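Local coordinates for hydroxylase (Rhodococcus sp., PDB 2OR0), which probably works as a flavin-dependent monooxygenase of the acyl-CoA dehydrogenase family, placing one atom of molecular oxygen into its substrate, at residues N392-L397 / G406-M411; E80-V85 / I258-I263; L109-P114 / R223-A228. All blocks are in the same frame, centred on the assembly; numbering follows the deposited sequence.

How the contacts relate
Contact 2 is the core of the three: about 8 Å from the centre of the chain, it sets an N-terminal helix against the first long helix of the C-terminal bundle using alanine and valine alone. Contact 3 lies farther out but is also buried, where a turn between two N-terminal helices meets a strand of the middle sheet; a leucine does the packing and a water joins the backbones. Contact 1, at the C-terminal end, is partly buried and more mixed: a selenomethionine against a histidine and an alanine, with an arginine on the far side of the turn binding acetate. The three share no element, and their centres stand 24 to 25 Å apart.

Contact 1. Residues N392-L397 / G406-M411; sequences NHASAL and GMMRAM. With ACT (acetate ion), chain E.
Ala-394, on helix 389-399, and Met-408, in the short 3-10 turn of the C-terminal tail, face each other with their CA atoms 6.2 Å apart, so the chain has folded back to lay its tail against the helix it has just left. Met-408, modelled as selenomethionine, carries most of the contact, but its side chain was built in two conformers, and in the one given here the terminal methyl comes too near the His-393 ring carbon CD2 to be trusted. The details of its packing are therefore tentative. In this conformer CG lies anti to the carbonyl carbon (chi1 -76°), and further bends along the chain bring the selenium over one face of the His-393 imidazole. SE sits 4.2 Å from the centroid of the His-393 ring and 16° off the ring normal, displaced toward the rim: a tentative Met-aromatic contact, with the two side chains crossing nearly at right angles. Nearby, the CB of Ala-394 lies 3.5 Å from the carbonyl O of Met-408.

Arg-409, next along the turn, points away from the helix. Its NH2 gives a fairly straight hydrogen bond to an acetate O, 2.8 Å long and 162° at the hydrogen, at the edge of the guanidinium and near its plane. Arg-334 binds the same acetate, probably from the crystallisation liquor, while NH1 of Arg-409 makes a salt bridge to Glu-403 and a hydrogen bond to the Pro-404 carbonyl. The selenium stands in for the sulfur of the native methionine, so the tail probably rests on its helix mainly by dispersion, through apolar and weakly directional packing, whereas the directional, charged bonds lie on the turn's other flank.

Contact 2. Residues E80-V85 / I258-I263; sequences EFAETV and ITAAVI
The carbonyl O of Glu-80 is gripped twice by Thr-84: the hydroxyl OG1 reaches it at 2.6 Å and the helical N at 3.0 Å, from opposite faces of the carbonyl plane. The threonine thus turns its polar group back onto its own helix, while one turn of that helix packs against helix 250-277 through small apolar groups. Val-85 and Ala-260 carry most of it. With CG1 of Val-85 anti to the backbone N (chi1 171°), that methyl lies over the backbone of the partner helix, 3.5 Å from Ala-261 N, and also touches the CB atoms of Ala-260 and Ala-261. The other methyl, CG2, sits over one face of the Phe-81 ring, toward its rim. Alanine meets alanine beside it, the Ala-260 CB lying 3.7 Å from Ala-82 O and 4.4 Å from Ala-82 CB. In the acyl-CoA dehydrogenase fold this is where the N-terminal helical domain leans on the C-terminal bundle. The segment axes run in the same general sense, crossing at -38° with 8.5 Å between them, a close approach that the alanines permit. Elsewhere on helix 250-277, Ile-258 and Val-262 meet Trp-97, and Ile-263 packs on Leu-312 of helix 292-324.

Contact 3. Residues L109-P114 / R223-A228; sequences LAFADP and RTLNAA
Leu-225 has the largest share of the buried surface, and both its methyls reach Ala-112 CA. CD2 lies against the backbone of the turn, 3.9 Å from Phe-111 O and 4.1 Å from Ala-112 CA. CD1 leans more to the side chains, touching Ala-112 CB at 4.1 Å and, more loosely, Phe-111 CD1 at 4.4 Å, where it comes obliquely to the ring. CG anti to the carbonyl carbon of Leu-225 (chi1 -65°) points both methyls at the turn. Cutting Leu-225 back to an alanine would probably open a gap over the Phe-111 to Ala-112 peptide and leave the Phe-111 ring without this neighbour.

The turn itself is a type I beta turn, closed by Ala-112 N on Leu-109 O at 2.8 Å, and it joins helix 105-109 to helix 114-121. Strand 224-226 pairs antiparallel with strand 182-188, so in acyl-CoA dehydrogenase terms the contact seats the N-terminal helical domain on the middle beta domain. A water adds a polar link beside the leucine: it accepts from Asp-113 N at 3.0 Å and donates to Thr-224 O at 2.8 Å. Helices start on both sides. Asp-113 N-caps helix 114-121 through OD1 and the N of Gln-115, while Asn-226 takes the same post for helix 227-232, its OD1 receiving a weak bond from Ala-228 N. Phe-111 is boxed in further by Trp-107, edge-to-face, and by helix 234-239 at Ala-235, Gln-236 and Ala-239.

Contact 1. Residues N392-L397 / G406-M411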
loop_
_atom_site.group_PDB
_atom_site.type_symbol
_atom_site.label_atom_id
_atom_site.label_comp_id
_atom_site.label_asym_id
_atom_site.label_seq_id
_atom_site.Cartn_x
_atom_site.Cartn_y
_atom_site.Cartn_z
ATOM N N ASN A 392 3.459 -6.295 18.128
ATOM C CA ASN A 392 2.869 -7.402 18.866
ATOM C C ASN A 392 3.100 -7.179 20.339
ATOM O O ASN A 392 2.175 -7.318 21.152
ATOM C CB ASN A 392 3.440 -8.744 18.424
ATOM C CG ASN A 392 2.844 -9.264 17.099
ATOM O OD1 ASN A 392 3.478 -10.076 16.410
ATOM N ND2 ASN A 392 1.665 -8.825 16.746
ATOM N N HIS A 393 4.342 -6.807 20.678
ATOM C CA HIS A 393 4.748 -6.500 22.052
ATOM C C HIS A 393 3.907 -5.335 22.613
ATOM O O HIS A 393 3.373 -5.427 23.716
ATOM C CB HIS A 393 6.258 -6.149 22.092
ATOM C CG HIS A 393 6.778 -5.754 23.452
ATOM N ND1 HIS A 393 8.031 -6.113 23.898
ATOM C CD2 HIS A 393 6.240 -4.997 24.441
ATOM C CE1 HIS A 393 8.232 -5.627 25.114
ATOM N NE2 HIS A 393 7.163 -4.933 25.461
ATOM N N ALA A 394 3.820 -4.242 21.855
ATOM C CA ALA A 394 3.180 -3.014 22.364
ATOM C C ALA A 394 1.665 -3.194 22.552
ATOM O O ALA A 394 1.121 -2.788 23.567
ATOM C CB ALA A 394 3.460 -1.860 21.452
ATOM N N SER A 395 1.010 -3.817 21.580
ATOM C CA SER A 395 -0.430 -4.100 21.675
ATOM C C SER A 395 -0.711 -5.021 22.843
ATOM O O SER A 395 -1.596 -4.747 23.620
ATOM C CB SER A 395 -0.974 -4.660 20.360
ATOM O OG SER A 395 -0.433 -5.943 20.066
ATOM N N ALA A 396 0.078 -6.081 23.012
ATOM C CA ALA A 396 -0.070 -6.967 24.167
ATOM C C ALA A 396 0.143 -6.222 25.502
ATOM O O ALA A 396 -0.540 -6.502 26.515
ATOM C CB ALA A 396 0.892 -8.148 24.067
ATOM N N LEU A 397 1.117 -5.312 25.517
ATOM C CA LEU A 397 1.377 -4.524 26.719
ATOM C C LEU A 397 0.157 -3.641 27.075
ATOM O O LEU A 397 -0.224 -3.567 28.248
ATOM C CB LEU A 397 2.663 -3.692 26.601
ATOM C CG LEU A 397 3.050 -2.825 27.831
ATOM C CD1 LEU A 397 3.365 -3.686 29.037
ATOM C CD2 LEU A 397 4.223 -1.919 27.517
ATOM N N GLY A 406 7.810 5.865 24.034
ATOM C CA GLY A 406 8.802 6.273 23.052
ATOM C C GLY A 406 8.633 5.616 21.696
ATOM O O GLY A 406 7.580 5.780 21.058
HETATM N N MSE A 407 9.675 4.884 21.266
HETATM C CA MSE A 407 9.669 4.237 19.946
HETATM C C MSE A 407 8.665 3.086 19.839
HETATM O O MSE A 407 8.209 2.755 18.742
HETATM C CB MSE A 407 11.073 3.776 19.546
HETATM C CG MSE A 407 11.961 4.894 18.985
HETATM SE SE MSE A 407 11.243 5.759 17.386
HETATM C CE MSE A 407 10.354 7.311 18.187
HETATM N N MSE A 408 8.312 2.506 20.977
HETATM C CA MSE A 408 7.309 1.455 21.021
HETATM C C MSE A 408 5.893 1.980 20.745
HETATM O O MSE A 408 4.943 1.189 20.641
HETATM C CB MSE A 408 7.393 0.702 22.346
HETATM C CG MSE A 408 8.585 -0.268 22.410
HETATM SE SE MSE A 408 8.087 -2.123 22.004
HETATM C CE MSE A 408 6.694 -2.217 23.373
ATOM N N ARG A 409 5.754 3.304 20.602
ATOM C CA ARG A 409 4.468 3.905 20.185
ATOM C C ARG A 409 4.428 4.206 18.696
ATOM O O ARG A 409 3.391 4.599 18.186
ATOM C CB ARG A 409 4.121 5.198 20.957
ATOM C CG ARG A 409 3.971 5.003 22.451
ATOM C CD ARG A 409 3.572 6.306 23.187
ATOM N NE ARG A 409 2.141 6.611 23.081
ATOM C CZ ARG A 409 1.199 6.074 23.858
ATOM N NH1 ARG A 409 1.511 5.196 24.798
ATOM N NH2 ARG A 409 -0.063 6.410 23.687
ATOM N N ALA A 410 5.553 4.054 17.999
ATOM C CA ALA A 410 5.628 4.396 16.575
ATOM C C ALA A 410 4.620 3.614 15.727
ATOM O O ALA A 410 4.302 2.466 16.048
ATOM C CB ALA A 410 7.060 4.171 16.040
HETATM N N MSE A 411 4.139 4.253 14.659
HETATM C CA MSE A 411 3.194 3.677 13.698
HETATM C C MSE A 411 1.842 3.161 14.258
HETATM O O MSE A 411 1.203 2.304 13.639
HETATM C CB MSE A 411 3.858 2.619 12.796
HETATM C CG MSE A 411 4.461 3.153 11.494
HETATM SE SE MSE A 411 3.213 3.922 10.186
HETATM C CE MSE A 411 1.624 2.898 10.492
HETATM C C ACT E . -0.788 8.599 20.871
HETATM O O ACT E . -1.258 8.294 21.987
HETATM O OXT ACT E . -1.622 9.052 20.059
HETATM C CH3 ACT E . 0.664 8.434 20.520
#

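Contact 2. Residues E80-V85 / I258-I263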
loop_
_atom_site.group_PDB
_atom_site.type_symbol
_atom_site.label_atom_id
_atom_site.label_comp_id
_atom_site.label_asym_id
_atom_site.label_seq_id
_atom_site.Cartn_x
_atom_site.Cartn_y
_atom_site.Cartn_z
ATOM N N GLU A 80 -14.369 -0.572 0.609
ATOM C CA GLU A 80 -14.329 -0.534 -0.852
ATOM C C GLU A 80 -12.914 -0.306 -1.404
ATOM O O GLU A 80 -12.527 -0.902 -2.422
ATOM C CB GLU A 80 -15.260 0.552 -1.425
ATOM C CG GLU A 80 -15.215 0.535 -2.964
ATOM C CD GLU A 80 -16.288 1.387 -3.632
ATOM O OE1 GLU A 80 -17.135 1.974 -2.926
ATOM O OE2 GLU A 80 -16.277 1.453 -4.869
ATOM N N PHE A 81 -12.168 0.588 -0.773
ATOM C CA PHE A 81 -10.779 0.794 -1.166
ATOM C C PHE A 81 -10.017 -0.552 -1.043
ATOM O O PHE A 81 -9.400 -1.005 -1.993
ATOM C CB PHE A 81 -10.114 1.847 -0.266
ATOM C CG PHE A 81 -8.604 2.001 -0.504
ATOM C CD1 PHE A 81 -8.129 2.523 -1.697
ATOM C CD2 PHE A 81 -7.689 1.626 0.468
ATOM C CE1 PHE A 81 -6.768 2.681 -1.921
ATOM C CE2 PHE A 81 -6.317 1.802 0.271
ATOM C CZ PHE A 81 -5.857 2.328 -0.930
ATOM N N ALA A 82 -10.096 -1.183 0.122
ATOM C CA ALA A 82 -9.354 -2.404 0.381
ATOM C C ALA A 82 -9.707 -3.485 -0.644
ATOM O O ALA A 82 -8.816 -4.099 -1.227
ATOM C CB ALA A 82 -9.593 -2.880 1.792
ATOM N N GLU A 83 -11.001 -3.676 -0.906
ATOM C CA GLU A 83 -11.438 -4.711 -1.832
ATOM C C GLU A 83 -11.018 -4.437 -3.265
ATOM O O GLU A 83 -10.731 -5.387 -4.026
ATOM C CB GLU A 83 -12.970 -4.911 -1.755
ATOM C CG GLU A 83 -13.431 -5.579 -0.438
ATOM C CD GLU A 83 -14.970 -5.580 -0.227
ATOM O OE1 GLU A 83 -15.721 -4.901 -0.964
ATOM O OE2 GLU A 83 -15.420 -6.251 0.729
ATOM N N THR A 84 -11.006 -3.157 -3.649
ATOM C CA THR A 84 -10.589 -2.789 -4.997
ATOM C C THR A 84 -9.086 -3.081 -5.209
ATOM O O THR A 84 -8.702 -3.642 -6.230
ATOM C CB THR A 84 -10.900 -1.303 -5.324
ATOM O OG1 THR A 84 -12.268 -1.012 -4.969
ATOM C CG2 THR A 84 -10.677 -1.049 -6.816
ATOM N N VAL A 85 -8.258 -2.678 -4.252
ATOM C CA VAL A 85 -6.824 -2.991 -4.269
ATOM C C VAL A 85 -6.609 -4.517 -4.395
ATOM O O VAL A 85 -5.881 -4.980 -5.286
ATOM C CB VAL A 85 -6.143 -2.457 -3.009
ATOM C CG1 VAL A 85 -4.689 -2.959 -2.903
ATOM C CG2 VAL A 85 -6.176 -0.917 -2.986
ATOM N N ILE A 258 -1.426 -1.297 1.495
ATOM C CA ILE A 258 -0.226 -2.109 1.337
ATOM C C ILE A 258 -0.532 -3.601 1.665
ATOM O O ILE A 258 -0.221 -4.481 0.892
ATOM C CB ILE A 258 0.919 -1.561 2.252
ATOM C CG1 ILE A 258 1.518 -0.282 1.636
ATOM C CG2 ILE A 258 1.993 -2.593 2.442
ATOM C CD1 ILE A 258 2.346 0.526 2.608
ATOM N N THR A 259 -1.142 -3.844 2.816
ATOM C CA THR A 259 -1.539 -5.197 3.223
ATOM C C THR A 259 -2.668 -5.756 2.349
ATOM O O THR A 259 -2.636 -6.931 1.974
ATOM C CB THR A 259 -1.854 -5.233 4.714
ATOM O OG1 THR A 259 -0.701 -4.750 5.402
ATOM C CG2 THR A 259 -2.164 -6.655 5.199
ATOM N N ALA A 260 -3.624 -4.915 1.950
ATOM C CA ALA A 260 -4.604 -5.348 0.937
ATOM C C ALA A 260 -3.938 -5.839 -0.350
ATOM O O ALA A 260 -4.326 -6.871 -0.900
ATOM C CB ALA A 260 -5.614 -4.239 0.633
ATOM N N ALA A 261 -2.929 -5.106 -0.838
ATOM C CA ALA A 261 -2.187 -5.522 -2.029
ATOM C C ALA A 261 -1.535 -6.870 -1.814
ATOM O O ALA A 261 -1.693 -7.738 -2.653
ATOM C CB ALA A 261 -1.146 -4.466 -2.432
ATOM N N VAL A 262 -0.862 -7.068 -0.676
ATOM C CA VAL A 262 -0.278 -8.371 -0.358
ATOM C C VAL A 262 -1.353 -9.494 -0.340
ATOM O O VAL A 262 -1.148 -10.573 -0.894
ATOM C CB VAL A 262 0.501 -8.350 0.969
ATOM C CG1 VAL A 262 0.929 -9.775 1.386
ATOM C CG2 VAL A 262 1.759 -7.425 0.846
ATOM N N ILE A 263 -2.493 -9.227 0.305
ATOM C CA ILE A 263 -3.560 -10.208 0.347
ATOM C C ILE A 263 -4.074 -10.586 -1.039
ATOM O O ILE A 263 -4.184 -11.760 -1.340
ATOM C CB ILE A 263 -4.697 -9.813 1.345
ATOM C CG1 ILE A 263 -4.109 -9.801 2.778
ATOM C CG2 ILE A 263 -5.814 -10.843 1.262
ATOM C CD1 ILE A 263 -4.994 -9.125 3.869
#

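Contact 3. Residues L109-P114 / R223-A228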
loop_
_atom_site.group_PDB
_atom_site.type_symbol
_atom_site.label_atom_id
_atom_site.label_comp_id
_atom_site.label_asym_id
_atom_site.label_seq_id
_atom_site.Cartn_x
_atom_site.Cartn_y
_atom_site.Cartn_z
ATOM N N LEU A 109 -3.418 13.930 1.595
ATOM C CA LEU A 109 -3.429 15.271 1.039
ATOM C C LEU A 109 -4.765 15.953 1.333
ATOM O O LEU A 109 -4.844 17.177 1.356
ATOM C CB LEU A 109 -3.224 15.234 -0.459
ATOM C CG LEU A 109 -2.663 16.537 -1.048
ATOM C CD1 LEU A 109 -1.179 16.755 -0.631
ATOM C CD2 LEU A 109 -2.841 16.552 -2.562
ATOM N N ALA A 110 -5.812 15.154 1.541
ATOM C CA ALA A 110 -7.143 15.686 1.805
ATOM C C ALA A 110 -7.095 16.606 2.988
ATOM O O ALA A 110 -7.830 17.578 3.019
ATOM C CB ALA A 110 -8.162 14.576 2.033
ATOM N N PHE A 111 -6.224 16.309 3.950
ATOM C CA PHE A 111 -6.049 17.187 5.102
ATOM C C PHE A 111 -4.720 17.958 5.115
ATOM O O PHE A 111 -4.296 18.463 6.159
ATOM C CB PHE A 111 -6.347 16.494 6.456
ATOM C CG PHE A 111 -5.549 15.227 6.725
ATOM C CD1 PHE A 111 -4.322 15.280 7.412
ATOM C CD2 PHE A 111 -6.052 13.981 6.349
ATOM C CE1 PHE A 111 -3.615 14.139 7.706
ATOM C CE2 PHE A 111 -5.332 12.801 6.624
ATOM C CZ PHE A 111 -4.111 12.883 7.304
ATOM N N ALA A 112 -4.079 18.036 3.950
ATOM C CA ALA A 112 -2.977 18.992 3.746
ATOM C C ALA A 112 -3.574 20.374 3.389
ATOM O O ALA A 112 -4.763 20.479 3.032
ATOM C CB ALA A 112 -2.023 18.514 2.641
ATOM N N ASP A 113 -2.744 21.415 3.484
ATOM C CA ASP A 113 -3.146 22.779 3.126
ATOM C C ASP A 113 -3.906 22.841 1.822
ATOM O O ASP A 113 -3.474 22.266 0.809
ATOM C CB ASP A 113 -1.935 23.707 3.050
ATOM C CG ASP A 113 -2.323 25.177 3.106
ATOM O OD1 ASP A 113 -2.793 25.700 2.075
ATOM O OD2 ASP A 113 -2.147 25.791 4.184
ATOM N N PRO A 114 -5.050 23.556 1.824
ATOM C CA PRO A 114 -5.825 23.650 0.584
ATOM C C PRO A 114 -5.001 24.135 -0.615
ATOM O O PRO A 114 -5.318 23.797 -1.753
ATOM C CB PRO A 114 -6.962 24.642 0.931
ATOM C CG PRO A 114 -7.113 24.556 2.405
ATOM C CD PRO A 114 -5.696 24.265 2.952
ATOM N N ARG A 223 3.388 23.268 2.117
ATOM C CA ARG A 223 3.595 21.963 1.463
ATOM C C ARG A 223 4.137 20.913 2.421
ATOM O O ARG A 223 4.691 19.901 1.998
ATOM C CB ARG A 223 4.533 22.094 0.262
ATOM C CG ARG A 223 3.870 22.709 -0.947
ATOM C CD ARG A 223 4.827 22.687 -2.082
ATOM N NE ARG A 223 4.356 23.426 -3.240
ATOM C CZ ARG A 223 5.135 23.760 -4.273
ATOM N NH1 ARG A 223 6.432 23.424 -4.282
ATOM N NH2 ARG A 223 4.617 24.425 -5.306
ATOM N N THR A 224 3.970 21.151 3.713
ATOM C CA THR A 224 4.418 20.225 4.728
ATOM C C THR A 224 3.289 19.903 5.710
ATOM O O THR A 224 2.327 20.679 5.843
ATOM C CB THR A 224 5.664 20.750 5.505
ATOM O OG1 THR A 224 5.270 21.677 6.513
ATOM C CG2 THR A 224 6.667 21.427 4.583
ATOM N N LEU A 225 3.399 18.747 6.355
ATOM C CA LEU A 225 2.644 18.431 7.558
ATOM C C LEU A 225 3.628 17.930 8.596
ATOM O O LEU A 225 4.655 17.342 8.258
ATOM C CB LEU A 225 1.584 17.354 7.298
ATOM C CG LEU A 225 0.440 17.734 6.345
ATOM C CD1 LEU A 225 -0.383 16.525 5.845
ATOM C CD2 LEU A 225 -0.486 18.830 6.981
ATOM N N ASN A 226 3.321 18.187 9.857
ATOM C CA ASN A 226 4.050 17.623 10.954
ATOM C C ASN A 226 3.683 16.115 11.057
ATOM O O ASN A 226 2.504 15.773 11.258
ATOM C CB ASN A 226 3.656 18.413 12.202
ATOM C CG ASN A 226 4.281 17.911 13.448
ATOM O OD1 ASN A 226 4.623 16.727 13.579
ATOM N ND2 ASN A 226 4.434 18.812 14.413
ATOM N N ALA A 227 4.677 15.229 10.919
ATOM C CA ALA A 227 4.432 13.767 10.894
ATOM C C ALA A 227 3.814 13.220 12.172
ATOM O O ALA A 227 3.008 12.302 12.097
ATOM C CB ALA A 227 5.709 12.975 10.560
ATOM N N ALA A 228 4.209 13.747 13.330
ATOM C CA ALA A 228 3.612 13.304 14.600
ATOM C C ALA A 228 2.126 13.691 14.719
ATOM O O ALA A 228 1.321 12.925 15.252
ATOM C CB ALA A 228 4.402 13.810 15.799
HETATM O O HOH W 1 0.181 21.057 4.100
#